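Local structure of gluconate kinase (Lactobacillus acidophilus, 3LL3) at the interface of chains A and B. The protein phosphorylates D-xylulose with ATP as phosphate donor, acting as a xylulose kinase of the FGGY carbohydrate kinase family. Coordinates in Å, arbitrary orientation; residue numbers count along the deposited sequence, not the author numbering. Chains: chain A/B, Gluconate kinase.

The interface of chains A and B. Residues chain A 354-355, 485; chain B 356-359.
A:Gly354 and B:Leu359 pair as an antiparallel beta bridge, shown by two backbone hydrogen bonds running in opposite directions. A:Gly354 N donates to B:Leu359 O over 2.8 Å, nearly straight at 172° at the hydrogen and directed at a lone pair in the carbonyl plane. In return B:Leu359 N gives its hydrogen to A:Gly354 O at 2.7 Å, tilted from the plane of that carbonyl. A:Gly354 O takes a second, more bent bond from B:Gly358 N at 3.1 Å, which arrives close to the line of the C=O bond, so two successive amides of chain B grip one carbonyl. B:Gly358, with a positive phi of 110° unlike the extended backbone of B:Val357 and B:Leu359, is the extra residue of a beta bulge, which probably brings both N-H groups to one acceptor.

The next bridge joins A:Ser355 to B:Val357. Followed outward, the serine side chain has A:Ser355 CB 3.3 Å from B:Phe356 O, while the hydroxyl A:Ser355 OG lies over the valine, 3.6 Å from B:Val357 CG1. B:Val357 turns CG1 anti to its own backbone N (chi1 -179°), and A:Ser355 OG sits over the branch point, with CA, CB and both methyls of the valine about equally near. This is van der Waals packing of a polar tip against a branched apolar group. Beyond it, A:Leu485 points CD2 toward B:Val357 CG1 at 4.2 Å, a peripheral approach with little buried surface. At the first bridge, B:Leu359 CB lies 4.0 Å from A:Gly354 CA, over the glycine backbone.

Strands 354-359 of the two chains thus meet edge to edge near the two-fold axis, with the end of helix 465-485 of chain A beside the valine. The patch has a twin with the chains exchanged, and this backbone pairing may help hold together a dimer, although the deposited assembly alone does not establish one in solution.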
ATOM      1  N   GLY A 354       7.170   1.712   3.549  1.00 21.44           N
ATOM      2  CA  GLY A 354       5.841   2.312   3.540  1.00 22.72           C
ATOM      3  C   GLY A 354       4.819   1.514   2.736  1.00 22.38           C
ATOM      4  O   GLY A 354       5.212   0.720   1.881  1.00 22.37           O
ATOM      5  N   SER A 355       3.526   1.720   3.011  1.00 20.29           N
ATOM      6  CA  SER A 355       2.442   1.030   2.304  1.00 21.20           C
ATOM      7  C   SER A 355       1.200   1.920   2.178  1.00 21.27           C
ATOM      8  O   SER A 355       0.909   2.713   3.080  1.00 19.57           O
ATOM      9  CB  SER A 355       2.022  -0.248   3.053  1.00 20.60           C
ATOM     10  OG  SER A 355       3.114  -1.137   3.236  1.00 24.52           O
ATOM     11  N   LEU A 485       1.372  -6.287   8.761  1.00 26.75           N
ATOM     12  CA  LEU A 485       2.587  -6.211   7.957  1.00 26.59           C
ATOM     13  C   LEU A 485       3.883  -6.187   8.771  1.00 26.56           C
ATOM     14  O   LEU A 485       4.956  -6.263   8.197  1.00 25.68           O
ATOM     15  CB  LEU A 485       2.538  -4.987   7.027  1.00 24.69           C
ATOM     16  CG  LEU A 485       1.527  -5.099   5.875  1.00 25.58           C
ATOM     17  CD1 LEU A 485       1.344  -3.755   5.205  1.00 25.07           C
ATOM     18  CD2 LEU A 485       1.999  -6.163   4.874  1.00 23.79           C
TER
ATOM     19  N   PHE B 356      -0.251  -0.879  -2.226  1.00 22.30           N
ATOM     20  CA  PHE B 356       1.167  -0.821  -2.562  1.00 21.44           C
ATOM     21  C   PHE B 356       1.897  -1.145  -1.268  1.00 23.63           C
ATOM     22  O   PHE B 356       1.652  -0.480  -0.258  1.00 22.22           O
ATOM     23  CB  PHE B 356       1.560   0.590  -2.986  1.00 21.25           C
ATOM     24  CG  PHE B 356       1.077   0.997  -4.354  1.00 22.72           C
ATOM     25  CD1 PHE B 356       1.830   0.717  -5.485  1.00 24.95           C
ATOM     26  CD2 PHE B 356      -0.082   1.728  -4.501  1.00 21.50           C
ATOM     27  CE1 PHE B 356       1.406   1.135  -6.749  1.00 24.04           C
ATOM     28  CE2 PHE B 356      -0.517   2.152  -5.757  1.00 24.59           C
ATOM     29  CZ  PHE B 356       0.232   1.854  -6.882  1.00 24.60           C
ATOM     30  N   VAL B 357       2.769  -2.154  -1.285  1.00 20.36           N
ATOM     31  CA  VAL B 357       3.575  -2.514  -0.117  1.00 24.24           C
ATOM     32  C   VAL B 357       5.059  -2.554  -0.482  1.00 26.96           C
ATOM     33  O   VAL B 357       5.436  -3.160  -1.499  1.00 26.65           O
ATOM     34  CB  VAL B 357       3.151  -3.878   0.477  1.00 20.90           C
ATOM     35  CG1 VAL B 357       3.988  -4.229   1.699  1.00 23.80           C
ATOM     36  CG2 VAL B 357       1.682  -3.839   0.864  1.00 21.10           C
ATOM     37  N   GLY B 358       5.883  -1.883   0.327  1.00 24.65           N
ATOM     38  CA  GLY B 358       7.328  -1.869   0.136  1.00 25.51           C
ATOM     39  C   GLY B 358       7.887  -0.543  -0.322  1.00 25.77           C
ATOM     40  O   GLY B 358       8.930  -0.495  -0.949  1.00 26.39           O
ATOM     41  N   LEU B 359       7.196   0.551  -0.011  1.00 26.35           N
ATOM     42  CA  LEU B 359       7.621   1.875  -0.457  1.00 25.24           C
ATOM     43  C   LEU B 359       8.853   2.432   0.265  1.00 28.02           C
ATOM     44  O   LEU B 359       9.015   2.324   1.475  1.00 26.39           O
ATOM     45  CB  LEU B 359       6.484   2.897  -0.340  1.00 23.80           C
ATOM     46  CG  LEU B 359       5.269   2.748  -1.258  1.00 22.35           C
ATOM     47  CD1 LEU B 359       4.113   3.606  -0.752  1.00 22.16           C
ATOM     48  CD2 LEU B 359       5.618   3.118  -2.689  1.00 23.70           C
TER